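Local coordinates for putative methyl-accepting chemotaxis protein (PDB 6DB1) that probably senses chemical signals for chemotaxis through an N-terminal ligand-binding domain, at residues V35-R40 / A56-E61; Q65-M70 / S88-L93; P80-E85 / A132-H137. One frame throughout, in Å; residues are numbered along the deposited sequence.

Contact 1 (V35-R40 / A56-E61)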
ATOM      1  N   VAL A  35      -1.313  11.576   3.681  1.00 56.21           N
ATOM      2  CA  VAL A  35      -2.588  12.232   3.494  1.00 57.97           C
ATOM      3  C   VAL A  35      -3.348  12.296   4.820  1.00 61.84           C
ATOM      4  O   VAL A  35      -4.015  13.280   5.086  1.00 62.01           O
ATOM      5  CB  VAL A  35      -3.433  11.532   2.415  1.00 58.35           C
ATOM      6  CG1 VAL A  35      -4.848  12.091   2.359  1.00 63.17           C
ATOM      7  CG2 VAL A  35      -2.772  11.609   1.049  1.00 56.86           C
ATOM      8  N   THR A  36      -3.255  11.249   5.637  1.00 63.48           N
ATOM      9  CA  THR A  36      -3.968  11.221   6.904  1.00 65.80           C
ATOM     10  C   THR A  36      -3.233  12.067   7.950  1.00 66.33           C
ATOM     11  O   THR A  36      -3.855  12.861   8.668  1.00 69.81           O
ATOM     12  CB  THR A  36      -4.157   9.792   7.421  1.00 68.51           C
ATOM     13  OG1 THR A  36      -2.880   9.258   7.766  1.00 68.63           O
ATOM     14  CG2 THR A  36      -4.837   8.886   6.419  1.00 69.04           C
ATOM     15  N   ARG A  37      -1.915  11.888   8.006  0.50 62.81           N
ATOM     16  CA  ARG A  37      -1.046  12.608   8.932  0.50 62.96           C
ATOM     17  C   ARG A  37      -1.338  14.112   8.832  0.50 65.29           C
ATOM     18  O   ARG A  37      -1.690  14.776   9.825  0.50 66.46           O
ATOM     19  CB  ARG A  37       0.421  12.347   8.565  0.50 59.89           C
ATOM     20  CG  ARG A  37       0.759  10.888   8.280  0.50 56.70           C
ATOM     21  CD  ARG A  37       1.301  10.039   9.416  0.50 56.92           C
ATOM     22  NE  ARG A  37       2.718  10.293   9.664  0.50 55.55           N
ATOM     23  CZ  ARG A  37       3.510   9.512  10.395  0.50 55.27           C
ATOM     24  NH1 ARG A  37       4.776   9.846  10.590  0.50 54.10           N
ATOM     25  NH2 ARG A  37       3.035   8.399  10.924  0.50 57.63           N
ATOM     26  N   LEU A  38      -1.237  14.614   7.601  1.00 65.28           N
ATOM     27  CA  LEU A  38      -1.390  16.054   7.281  1.00 65.90           C
ATOM     28  C   LEU A  38      -2.800  16.559   7.617  1.00 67.39           C
ATOM     29  O   LEU A  38      -2.966  17.711   8.059  1.00 66.89           O
ATOM     30  CB  LEU A  38      -1.091  16.281   5.795  1.00 65.99           C
ATOM     31  CG  LEU A  38      -1.149  17.740   5.338  1.00 67.27           C
ATOM     32  CD1 LEU A  38      -0.286  18.614   6.235  1.00 66.34           C
ATOM     33  CD2 LEU A  38      -0.729  17.884   3.879  1.00 67.41           C
ATOM     34  N   SER A  39      -3.799  15.725   7.363  1.00 68.07           N
ATOM     35  CA  SER A  39      -5.183  16.095   7.629  1.00 69.65           C
ATOM     36  C   SER A  39      -5.397  16.325   9.136  1.00 70.59           C
ATOM     37  O   SER A  39      -6.014  17.323   9.532  1.00 68.40           O
ATOM     38  CB  SER A  39      -6.120  15.056   7.072  1.00 71.43           C
ATOM     39  OG  SER A  39      -7.465  15.357   7.395  1.00 72.91           O
ATOM     40  N   ARG A  40      -4.873  15.431   9.982  1.00 71.09           N
ATOM     41  CA  ARG A  40      -5.044  15.587  11.433  1.00 74.09           C
ATOM     42  C   ARG A  40      -4.334  16.860  11.914  1.00 73.11           C
ATOM     43  O   ARG A  40      -4.855  17.581  12.788  1.00 71.37           O
ATOM     44  CB  ARG A  40      -4.533  14.361  12.193  1.00 77.13           C
ATOM     45  CG  ARG A  40      -5.243  13.063  11.834  1.00 80.45           C
ATOM     46  CD  ARG A  40      -4.941  11.962  12.833  1.00 84.01           C
ATOM     47  NE  ARG A  40      -3.515  11.861  13.121  1.00 84.27           N
ATOM     48  CZ  ARG A  40      -2.636  11.181  12.391  1.00 83.84           C
ATOM     49  NH1 ARG A  40      -3.030  10.539  11.304  1.00 86.37           N
ATOM     50  NH2 ARG A  40      -1.366  11.143  12.753  1.00 81.35           N
ATOM     51  N   ALA A  56       3.935  14.454   9.369  1.00 67.32           N
ATOM     52  CA  ALA A  56       3.636  14.499   7.939  1.00 66.05           C
ATOM     53  C   ALA A  56       4.958  14.596   7.171  1.00 64.17           C
ATOM     54  O   ALA A  56       5.172  13.870   6.197  1.00 64.76           O
ATOM     55  CB  ALA A  56       2.715  15.648   7.624  1.00 65.19           C
ATOM     56  N   ARG A  57       5.841  15.480   7.638  1.00 63.16           N
ATOM     57  CA  ARG A  57       7.163  15.657   7.033  1.00 64.34           C
ATOM     58  C   ARG A  57       7.889  14.305   7.003  1.00 63.97           C
ATOM     59  O   ARG A  57       8.635  14.027   6.065  1.00 60.02           O
ATOM     60  CB  ARG A  57       8.021  16.661   7.815  1.00 65.94           C
ATOM     61  CG  ARG A  57       7.610  18.122   7.683  1.00 68.90           C
ATOM     62  CD  ARG A  57       8.328  19.008   8.697  1.00 70.85           C
ATOM     63  NE  ARG A  57       7.949  20.413   8.587  1.00 73.56           N
ATOM     64  CZ  ARG A  57       8.280  21.373   9.454  1.00 75.09           C
ATOM     65  NH1 ARG A  57       7.860  22.614   9.261  1.00 72.81           N
ATOM     66  NH2 ARG A  57       9.003  21.088  10.520  1.00 78.91           N
ATOM     67  N   GLN A  58       7.694  13.495   8.049  1.00 62.61           N
ATOM     68  CA  GLN A  58       8.340  12.190   8.135  1.00 62.70           C
ATOM     69  C   GLN A  58       7.849  11.293   6.996  1.00 62.01           C
ATOM     70  O   GLN A  58       8.631  10.582   6.386  1.00 60.05           O
ATOM     71  CB  GLN A  58       8.060  11.532   9.489  1.00 63.70           C
ATOM     72  CG  GLN A  58       8.469  10.067   9.556  1.00 66.22           C
ATOM     73  CD  GLN A  58       8.294   9.480  10.934  1.00 70.54           C
ATOM     74  OE1 GLN A  58       7.641   8.453  11.112  1.00 75.90           O
ATOM     75  NE2 GLN A  58       8.857  10.143  11.930  1.00 70.51           N
ATOM     76  N   SER A  59       6.546  11.321   6.751  1.00 61.55           N
ATOM     77  CA  SER A  59       5.951  10.502   5.715  1.00 61.66           C
ATOM     78  C   SER A  59       6.426  10.976   4.332  1.00 59.74           C
ATOM     79  O   SER A  59       6.830  10.159   3.514  1.00 60.53           O
ATOM     80  CB  SER A  59       4.446  10.490   5.852  1.00 63.52           C
ATOM     81  OG  SER A  59       4.062   9.886   7.088  1.00 63.12           O
ATOM     82  N   LEU A  60       6.388  12.284   4.086  1.00 57.70           N
ATOM     83  CA  LEU A  60       6.843  12.849   2.824  1.00 57.92           C
ATOM     84  C   LEU A  60       8.290  12.415   2.591  1.00 58.57           C
ATOM     85  O   LEU A  60       8.632  11.911   1.521  1.00 59.16           O
ATOM     86  CB  LEU A  60       6.711  14.375   2.873  1.00 57.76           C
ATOM     87  CG  LEU A  60       7.146  15.138   1.621  1.00 59.31           C
ATOM     88  CD1 LEU A  60       6.432  16.468   1.530  1.00 61.05           C
ATOM     89  CD2 LEU A  60       8.652  15.347   1.573  1.00 59.50           C
ATOM     90  N   GLU A  61       9.111  12.556   3.624  1.00 52.30           N
ATOM     91  CA  GLU A  61      10.505  12.172   3.529  1.00 53.69           C
ATOM     92  C   GLU A  61      10.625  10.655   3.280  1.00 50.03           C
ATOM     93  O   GLU A  61      11.495  10.236   2.512  1.00 47.70           O
ATOM     94  CB  GLU A  61      11.278  12.609   4.770  1.00 58.83           C
ATOM     95  CG  GLU A  61      12.466  13.474   4.435  1.00 62.38           C
ATOM     96  CD  GLU A  61      13.462  12.807   3.508  1.00 64.01           C
ATOM     97  OE1 GLU A  61      14.152  13.534   2.767  1.00 67.43           O
ATOM     98  OE2 GLU A  61      13.553  11.559   3.534  1.00 67.10           O
TER
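R37 reaches from helix 13-46 onto the flank of helix 54-73, its side chain deposited in two conformers, one of which is described. Its CB points at the other helix and packs on the backbone of A56, 3.9 Å from A56 CA and 4.1 Å from A56 CB. This is where the two backbones lie nearest to each other, the CA atoms of R37 and A56 being 5.1 Å apart. From there the chain bends at chi2 and again at chi3. CG and CD both pass the hydroxyl of S59, with R37 CD 3.6 Å from S59 OG. At NE the same oxygen comes to 2.9 Å, but it lies over a face of the guanidinium, and the angle is too poor for R37 NE and S59 OG to count as hydrogen-bonded. S59 OG instead makes a weak hydrogen bond with P55 O.

The two segments belong to consecutive helices of an antiparallel four-helix bundle, and their axes run 159° apart, 8.8 Å from each other at closest approach. Small side chains, A56 and S59, line the helix 54-73 side of this crossing.

Past CZ, R37 NH1 meets Q58 OE1 near the guanidinium plane at 3.2 Å, a weak hydrogen bond; the Q58 amide plane is tilted 54° from the guanidinium. Q58 lets its carboxamide approach by an extended chain. The stronger partner of NH1 is P55 O, just ahead of the segment, so the tip of R37 holds to the start of helix 54-73. On the inner side of the crossing L38 continues the packing: its CB lies 4.3 Å from A56 CB, and both residues also touch M102 of helix 80-105.

Contact 2 (Q65-M70 / S88-L93)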
ATOM      1  N   GLN A  65      12.337   8.856   0.072  0.60 44.56           N
ATOM      2  CA  GLN A  65      13.367   7.823   0.244  0.60 43.71           C
ATOM      3  C   GLN A  65      12.958   6.540  -0.494  0.60 40.57           C
ATOM      4  O   GLN A  65      13.814   5.862  -1.056  0.60 41.32           O
ATOM      5  CB  GLN A  65      13.624   7.511   1.721  0.60 45.76           C
ATOM      6  CG  GLN A  65      14.589   6.347   1.942  0.60 47.22           C
ATOM      7  CD  GLN A  65      15.948   6.579   1.321  0.60 49.44           C
ATOM      8  OE1 GLN A  65      16.437   7.706   1.247  0.60 53.35           O
ATOM      9  NE2 GLN A  65      16.584   5.502   0.889  0.60 49.59           N
ATOM     10  N   LYS A  66      11.677   6.179  -0.471  1.00 37.64           N
ATOM     11  CA  LYS A  66      11.246   4.963  -1.154  1.00 35.62           C
ATOM     12  C   LYS A  66      11.325   5.140  -2.674  1.00 32.36           C
ATOM     13  O   LYS A  66      11.642   4.204  -3.344  1.00 31.18           O
ATOM     14  CB  LYS A  66       9.878   4.512  -0.647  1.00 35.08           C
ATOM     15  CG  LYS A  66       9.923   3.973   0.772  1.00 37.25           C
ATOM     16  CD  LYS A  66      10.911   2.836   0.931  1.00 37.82           C
ATOM     17  CE  LYS A  66      11.012   2.322   2.347  1.00 40.92           C
ATOM     18  NZ  LYS A  66      12.062   1.288   2.438  1.00 42.13           N
ATOM     19  N   LEU A  67      11.075   6.328  -3.201  1.00 32.89           N
ATOM     20  CA  LEU A  67      11.235   6.551  -4.633  1.00 33.42           C
ATOM     21  C   LEU A  67      12.711   6.373  -5.013  1.00 34.45           C
ATOM     22  O   LEU A  67      13.024   5.776  -6.024  1.00 33.16           O
ATOM     23  CB  LEU A  67      10.755   7.957  -5.006  1.00 34.34           C
ATOM     24  CG  LEU A  67      11.002   8.374  -6.457  1.00 34.44           C
ATOM     25  CD1 LEU A  67      10.244   7.484  -7.428  1.00 32.45           C
ATOM     26  CD2 LEU A  67      10.633   9.841  -6.669  1.00 37.00           C
ATOM     27  N   GLU A  68      13.620   6.917  -4.208  1.00 36.71           N
ATOM     28  CA  GLU A  68      15.036   6.795  -4.524  1.00 40.01           C
ATOM     29  C   GLU A  68      15.435   5.317  -4.537  1.00 39.69           C
ATOM     30  O   GLU A  68      16.156   4.882  -5.412  1.00 39.79           O
ATOM     31  CB  GLU A  68      15.888   7.580  -3.524  1.00 45.46           C
ATOM     32  CG  GLU A  68      15.847   9.079  -3.739  1.00 49.86           C
ATOM     33  CD  GLU A  68      16.076   9.520  -5.170  1.00 53.01           C
ATOM     34  OE1 GLU A  68      15.083   9.806  -5.860  1.00 54.37           O
ATOM     35  OE2 GLU A  68      17.245   9.559  -5.594  1.00 63.43           O
ATOM     36  N   GLU A  69      14.932   4.552  -3.583  1.00 37.67           N
ATOM     37  CA  GLU A  69      15.229   3.128  -3.485  1.00 38.19           C
ATOM     38  C   GLU A  69      14.617   2.390  -4.691  1.00 36.68           C
ATOM     39  O   GLU A  69      15.229   1.440  -5.248  1.00 36.72           O
ATOM     40  CB  GLU A  69      14.669   2.611  -2.162  1.00 40.99           C
ATOM     41  CG  GLU A  69      15.474   1.518  -1.511  1.00 46.47           C
ATOM     42  CD  GLU A  69      14.800   0.944  -0.271  1.00 51.16           C
ATOM     43  OE1 GLU A  69      14.924  -0.285  -0.067  1.00 55.39           O
ATOM     44  OE2 GLU A  69      14.129   1.716   0.472  1.00 47.68           O
HETATM   45  N   MSE A  70      13.442   2.836  -5.132  1.00 32.10           N
HETATM   46  CA  MSE A  70      12.800   2.184  -6.281  1.00 30.09           C
HETATM   47  C   MSE A  70      13.620   2.403  -7.504  1.00 31.15           C
HETATM   48  O   MSE A  70      13.842   1.463  -8.278  1.00 29.24           O
HETATM   49  CB  MSE A  70      11.376   2.671  -6.537  1.00 28.08           C
HETATM   50  CG  MSE A  70      10.595   1.718  -7.471  1.00 27.60           C
HETATM   51 SE   MSE A  70      10.042   0.067  -6.545  1.00 27.81          SE
HETATM   52  CE  MSE A  70       9.224  -0.772  -8.108  1.00 26.35           C
ATOM     53  N   SER A  88       7.903   7.566 -12.959  1.00 40.60           N
ATOM     54  CA  SER A  88       7.472   8.907 -13.375  1.00 42.80           C
ATOM     55  C   SER A  88       6.200   9.337 -12.646  1.00 40.28           C
ATOM     56  O   SER A  88       6.094  10.479 -12.254  1.00 42.28           O
ATOM     57  CB  SER A  88       7.281   8.982 -14.854  1.00 47.24           C
ATOM     58  OG  SER A  88       8.531   8.901 -15.498  1.00 53.62           O
ATOM     59  N   ASN A  89       5.249   8.434 -12.476  1.00 40.10           N
ATOM     60  CA  ASN A  89       3.994   8.776 -11.783  1.00 40.04           C
ATOM     61  C   ASN A  89       4.264   8.947 -10.283  1.00 38.45           C
ATOM     62  O   ASN A  89       3.651   9.806  -9.627  1.00 39.75           O
ATOM     63  CB  ASN A  89       2.889   7.764 -12.102  1.00 40.86           C
ATOM     64  CG  ASN A  89       2.423   7.874 -13.536  1.00 44.48           C
ATOM     65  OD1 ASN A  89       2.749   8.840 -14.219  1.00 46.50           O
ATOM     66  ND2 ASN A  89       1.631   6.916 -13.989  1.00 45.26           N
ATOM     67  N   TRP A  90       5.184   8.157  -9.740  1.00 37.02           N
ATOM     68  CA  TRP A  90       5.543   8.273  -8.328  1.00 35.53           C
ATOM     69  C   TRP A  90       6.170   9.651  -8.111  1.00 37.40           C
ATOM     70  O   TRP A  90       5.785  10.391  -7.212  1.00 36.47           O
ATOM     71  CB  TRP A  90       6.538   7.175  -7.947  1.00 33.63           C
ATOM     72  CG  TRP A  90       6.794   6.963  -6.485  1.00 31.12           C
ATOM     73  CD1 TRP A  90       6.776   7.878  -5.478  1.00 31.64           C
ATOM     74  CD2 TRP A  90       7.297   5.749  -5.902  1.00 30.43           C
ATOM     75  NE1 TRP A  90       7.135   7.289  -4.296  1.00 31.64           N
ATOM     76  CE2 TRP A  90       7.468   5.982  -4.530  1.00 30.50           C
ATOM     77  CE3 TRP A  90       7.545   4.471  -6.400  1.00 30.26           C
ATOM     78  CZ2 TRP A  90       7.918   4.997  -3.659  1.00 30.18           C
ATOM     79  CZ3 TRP A  90       7.980   3.488  -5.541  1.00 31.09           C
ATOM     80  CH2 TRP A  90       8.188   3.762  -4.191  1.00 31.35           C
ATOM     81  N   GLN A  91       7.152   9.973  -8.960  1.00 40.59           N
ATOM     82  CA  GLN A  91       7.887  11.257  -8.849  1.00 43.37           C
ATOM     83  C   GLN A  91       6.931  12.445  -9.048  1.00 44.50           C
ATOM     84  O   GLN A  91       7.069  13.464  -8.376  1.00 47.47           O
ATOM     85  CB  GLN A  91       9.073  11.301  -9.816  1.00 44.48           C
ATOM     86  CG  GLN A  91       9.826  12.629  -9.777  1.00 47.87           C
ATOM     87  CD  GLN A  91      11.193  12.554 -10.409  1.00 51.80           C
ATOM     88  OE1 GLN A  91      11.877  11.536 -10.336  1.00 51.30           O
ATOM     89  NE2 GLN A  91      11.634  13.661 -10.984  1.00 55.87           N
ATOM     90  N   ALA A  92       5.967  12.319  -9.956  1.00 47.03           N
ATOM     91  CA  ALA A  92       5.018  13.404 -10.183  1.00 47.69           C
ATOM     92  C   ALA A  92       4.136  13.591  -8.936  1.00 46.31           C
ATOM     93  O   ALA A  92       3.935  14.710  -8.473  1.00 42.40           O
ATOM     94  CB  ALA A  92       4.190  13.112 -11.414  1.00 48.36           C
ATOM     95  N   LEU A  93       3.602  12.490  -8.415  1.00 43.71           N
ATOM     96  CA  LEU A  93       2.737  12.540  -7.255  1.00 45.16           C
ATOM     97  C   LEU A  93       3.427  13.298  -6.119  1.00 48.39           C
ATOM     98  O   LEU A  93       2.801  14.106  -5.426  1.00 47.48           O
ATOM     99  CB  LEU A  93       2.394  11.105  -6.845  1.00 44.97           C
ATOM    100  CG  LEU A  93       1.625  10.936  -5.539  1.00 43.62           C
ATOM    101  CD1 LEU A  93       0.370  11.797  -5.518  1.00 43.98           C
ATOM    102  CD2 LEU A  93       1.277   9.468  -5.333  1.00 44.34           C
TER
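K66 NZ is gripped by two oxygens, E69 OE2 at 2.9 Å in a salt bridge that uses the syn lone pair of the carboxylate, and Q26 OE1 of helix 13-46. That ammonium end leads away from helix 80-105, whereas K66 CB stays behind and touches W90 CZ2 at 3.6 Å. The setting is the interior of the antiparallel four-helix bundle, where segments 65-70 and 88-93 of helices 54-73 and 80-105 run 160° apart and the indole of W90 lies between them.

W90 CB points at the opposite helix, and chi1 (-168°) puts CG anti to the backbone N; the indole beyond it reaches L67. L67 covers one face: its CD1 stands over the five-membered ring, 3.9 Å from the centroid, in a CH-pi contact, while L67 CA lies above the plane farther toward the rim. The other branch, L67 CD2, turns to Q91 and packs against its CA and CB, each 3.8 Å away. Beyond that aliphatic stem, Q91 OE1 is hydrogen-bonded to K71 NZ.

F128 of helix 110-144 adds an edge-to-face ring contact to W90. M70, a selenomethionine, crosses the indole at about a right angle; its SE lies at the edge of the six-membered ring, 5.4 Å from the centroid, in a Met-aromatic contact. M70 CB rests 3.6 Å from W90 CZ3.

Contact 3 (P80-E85 / A132-H137)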
ATOM      1  N   PRO A  80      10.966  -2.621 -18.869  1.00 41.56           N
ATOM      2  CA  PRO A  80      11.436  -1.225 -18.828  1.00 41.24           C
ATOM      3  C   PRO A  80      10.313  -0.178 -18.939  1.00 40.70           C
ATOM      4  O   PRO A  80      10.376   0.823 -18.237  1.00 36.12           O
ATOM      5  CB  PRO A  80      12.430  -1.074 -19.992  1.00 43.76           C
ATOM      6  CG  PRO A  80      12.196  -2.284 -20.840  1.00 44.76           C
ATOM      7  CD  PRO A  80      11.788  -3.345 -19.850  1.00 43.53           C
ATOM      8  N   ASP A  81       9.285  -0.431 -19.753  1.00 42.16           N
ATOM      9  CA  ASP A  81       8.154   0.513 -19.898  1.00 44.49           C
ATOM     10  C   ASP A  81       7.346   0.663 -18.624  1.00 41.73           C
ATOM     11  O   ASP A  81       6.987   1.756 -18.232  1.00 40.18           O
ATOM     12  CB  ASP A  81       7.185   0.061 -21.007  1.00 48.60           C
ATOM     13  CG  ASP A  81       7.744   0.253 -22.402  1.00 55.23           C
ATOM     14  OD1 ASP A  81       8.587   1.167 -22.606  1.00 60.50           O
ATOM     15  OD2 ASP A  81       7.306  -0.483 -23.317  1.00 60.38           O
ATOM     16  N   ILE A  82       7.020  -0.460 -18.006  1.00 41.83           N
ATOM     17  CA  ILE A  82       6.239  -0.463 -16.778  1.00 39.98           C
ATOM     18  C   ILE A  82       7.075   0.160 -15.656  1.00 37.69           C
ATOM     19  O   ILE A  82       6.577   0.964 -14.859  1.00 33.73           O
ATOM     20  CB  ILE A  82       5.780  -1.891 -16.448  1.00 43.75           C
ATOM     21  CG1 ILE A  82       4.769  -2.368 -17.497  1.00 46.55           C
ATOM     22  CG2 ILE A  82       5.223  -1.977 -15.033  1.00 45.50           C
ATOM     23  CD1 ILE A  82       4.366  -3.798 -17.355  1.00 49.20           C
ATOM     24  N   SER A  83       8.341  -0.214 -15.609  1.00 36.63           N
ATOM     25  CA  SER A  83       9.196   0.314 -14.566  1.00 37.66           C
ATOM     26  C   SER A  83       9.208   1.846 -14.647  1.00 37.40           C
ATOM     27  O   SER A  83       9.067   2.531 -13.642  1.00 36.49           O
ATOM     28  CB  SER A  83      10.567  -0.277 -14.671  1.00 38.51           C
ATOM     29  OG  SER A  83      11.394   0.238 -13.660  1.00 38.93           O
ATOM     30  N   ARG A  84       9.316   2.360 -15.871  1.00 39.88           N
ATOM     31  CA  ARG A  84       9.351   3.798 -16.157  1.00 41.60           C
ATOM     32  C   ARG A  84       8.044   4.509 -15.810  1.00 39.26           C
ATOM     33  O   ARG A  84       8.068   5.641 -15.328  1.00 38.90           O
ATOM     34  CB  ARG A  84       9.679   4.035 -17.634  1.00 47.67           C
ATOM     35  CG  ARG A  84      11.169   4.214 -17.865  1.00 54.44           C
ATOM     36  CD  ARG A  84      11.555   5.641 -17.525  1.00 60.10           C
ATOM     37  NE  ARG A  84      12.887   5.778 -16.945  1.00 64.73           N
ATOM     38  CZ  ARG A  84      13.113   6.062 -15.668  1.00 62.88           C
ATOM     39  NH1 ARG A  84      12.095   6.279 -14.853  1.00 57.31           N
ATOM     40  NH2 ARG A  84      14.353   6.163 -15.224  1.00 68.73           N
ATOM     41  N   GLU A  85       6.927   3.897 -16.115  1.00 38.08           N
ATOM     42  CA  GLU A  85       5.647   4.491 -15.807  1.00 40.00           C
ATOM     43  C   GLU A  85       5.541   4.719 -14.288  1.00 39.06           C
ATOM     44  O   GLU A  85       5.140   5.783 -13.836  1.00 38.69           O
ATOM     45  CB  GLU A  85       4.544   3.567 -16.319  1.00 43.21           C
ATOM     46  CG  GLU A  85       3.223   4.258 -16.539  1.00 49.80           C
ATOM     47  CD  GLU A  85       2.065   3.306 -16.768  1.00 52.38           C
ATOM     48  OE1 GLU A  85       2.129   2.523 -17.735  1.00 56.48           O
ATOM     49  OE2 GLU A  85       1.109   3.357 -15.988  1.00 56.44           O
ATOM     50  N   ALA A 132       0.982   1.405 -10.505  1.00 32.43           N
ATOM     51  CA  ALA A 132       1.264   0.385  -9.507  1.00 34.71           C
ATOM     52  C   ALA A 132       0.516  -0.904  -9.869  1.00 35.28           C
ATOM     53  O   ALA A 132       1.047  -1.983  -9.662  1.00 34.78           O
ATOM     54  CB  ALA A 132       0.908   0.869  -8.117  1.00 35.92           C
ATOM     55  N   GLU A 133      -0.699  -0.776 -10.412  1.00 36.43           N
ATOM     56  CA  GLU A 133      -1.484  -1.946 -10.842  1.00 38.97           C
ATOM     57  C   GLU A 133      -0.773  -2.658 -11.993  1.00 35.97           C
ATOM     58  O   GLU A 133      -0.692  -3.878 -12.032  1.00 37.07           O
ATOM     59  CB  GLU A 133      -2.879  -1.538 -11.327  1.00 44.63           C
ATOM     60  CG  GLU A 133      -3.779  -0.984 -10.235  1.00 50.30           C
ATOM     61  CD  GLU A 133      -4.927  -1.878  -9.790  1.00 53.31           C
ATOM     62  OE1 GLU A 133      -5.045  -2.994 -10.320  1.00 52.72           O
ATOM     63  OE2 GLU A 133      -5.684  -1.455  -8.887  1.00 55.03           O
ATOM     64  N   ARG A 134      -0.284  -1.882 -12.935  1.00 36.68           N
ATOM     65  CA  ARG A 134       0.405  -2.439 -14.089  1.00 39.42           C
ATOM     66  C   ARG A 134       1.636  -3.208 -13.591  1.00 37.09           C
ATOM     67  O   ARG A 134       1.939  -4.308 -14.053  1.00 36.23           O
ATOM     68  CB  ARG A 134       0.729  -1.306 -15.067  1.00 45.58           C
ATOM     69  CG  ARG A 134       0.673  -1.718 -16.527  1.00 54.22           C
ATOM     70  CD  ARG A 134       0.581  -0.566 -17.516  1.00 58.85           C
ATOM     71  NE  ARG A 134       1.861  -0.006 -17.932  1.00 62.81           N
ATOM     72  CZ  ARG A 134       2.577  -0.440 -18.974  1.00 64.96           C
ATOM     73  NH1 ARG A 134       2.165  -1.475 -19.694  1.00 63.78           N
ATOM     74  NH2 ARG A 134       3.712   0.160 -19.288  1.00 65.21           N
ATOM     75  N   PHE A 135       2.308  -2.662 -12.585  1.00 34.89           N
ATOM     76  CA  PHE A 135       3.494  -3.317 -12.040  1.00 31.58           C
ATOM     77  C   PHE A 135       3.124  -4.622 -11.318  1.00 31.84           C
ATOM     78  O   PHE A 135       3.707  -5.678 -11.569  1.00 31.67           O
ATOM     79  CB  PHE A 135       4.198  -2.390 -11.047  1.00 32.75           C
ATOM     80  CG  PHE A 135       5.476  -2.965 -10.497  1.00 32.69           C
ATOM     81  CD1 PHE A 135       5.449  -3.883  -9.464  1.00 34.45           C
ATOM     82  CD2 PHE A 135       6.697  -2.627 -11.059  1.00 35.40           C
ATOM     83  CE1 PHE A 135       6.623  -4.456  -8.998  1.00 35.90           C
ATOM     84  CE2 PHE A 135       7.866  -3.198 -10.591  1.00 38.43           C
ATOM     85  CZ  PHE A 135       7.823  -4.113  -9.563  1.00 38.47           C
ATOM     86  N   SER A 136       2.157  -4.547 -10.412  0.50 33.18           N
ATOM     87  CA  SER A 136       1.778  -5.712  -9.636  0.50 35.85           C
ATOM     88  C   SER A 136       1.324  -6.839 -10.568  0.50 34.99           C
ATOM     89  O   SER A 136       1.673  -7.990 -10.340  0.50 36.70           O
ATOM     90  CB  SER A 136       0.718  -5.381  -8.615  0.50 38.36           C
ATOM     91  OG  SER A 136      -0.487  -4.979  -9.246  0.50 42.46           O
ATOM     92  N   HIS A 137       0.589  -6.502 -11.627  1.00 33.70           N
ATOM     93  CA  HIS A 137       0.094  -7.513 -12.569  1.00 35.90           C
ATOM     94  C   HIS A 137       1.251  -8.236 -13.268  1.00 33.32           C
ATOM     95  O   HIS A 137       1.275  -9.460 -13.311  1.00 31.70           O
ATOM     96  CB  HIS A 137      -0.894  -6.875 -13.563  1.00 39.03           C
ATOM     97  CG  HIS A 137      -1.416  -7.800 -14.618  1.00 45.63           C
ATOM     98  ND1 HIS A 137      -2.571  -8.554 -14.441  1.00 51.18           N
ATOM     99  CD2 HIS A 137      -0.986  -8.065 -15.876  1.00 48.89           C
ATOM    100  CE1 HIS A 137      -2.818  -9.252 -15.540  1.00 51.49           C
ATOM    101  NE2 HIS A 137      -1.861  -8.973 -16.437  1.00 51.75           N
TER
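The guanidinium of R134 has I82 lying on one face and E85 at its edge. I82 CG1 sits over the centre of the group, 3.2 Å above the plane and 3.3 Å from R134 CZ, an aliphatic lid on a flat cation. At the edge, E85 OE1 approaches close to the same plane, and the carboxylate and guanidinium planes are only 5° apart. This is an inter-helix salt bridge on the partly buried rim of the four-helix bundle, between the first turn of helix 80-105 and the later part of the antiparallel helix 110-144; the axes of segments 80-85 and 132-137 run 144° apart.

The bridge is short but bent: R134 NE and E85 OE1 are 2.6 Å apart, yet the N-H...acceptor angle of 129° makes the hydrogen bond weak. R134 NH2 also comes within 3.2 Å of that oxygen. E85 reaches it with an extended chain, and its second oxygen, OE2, is hydrogen-bonded to S131 OG one turn before R134, so helix 110-144 engages both carboxylate oxygens. On the arginine side a bend at chi3 sets NE toward E85. D81 OD2 lies 5.4 Å from R134 NH2, too far for a direct pairing, though its negative charge may still favour the cation.

Next to R134 on helix 110-144, E133 turns to the dimer partner, forming a salt bridge with R37 of the second subunit. Deeper in the bundle, where F135 also touches L24 of helix 13-46, the branch I82 CG2 packs 3.7 Å from F135 CA and 4.1 Å from F135 CB.

Overall arrangement
The three contacts are spread along one antiparallel four-helix bundle and together involve all four helices. Contact 1 joins helix 13-46 to helix 54-73; contact 2 joins helix 54-73 to helix 80-105, with its centre about 16 Å from that of contact 1; contact 3 joins helix 80-105 to helix 110-144, its centre about 13 Å farther on from contact 2. Contact 1 closes before the others open, whereas the segments of contacts 2 and 3 alternate along the chain and touch, M70 CE lying 3.7 Å from F135 CE2. Contacts 1 and 3, with centres about 26 Å apart, fall on opposite sides of the chain's centre, so consecutive helices are joined at successive levels of the elongated domain.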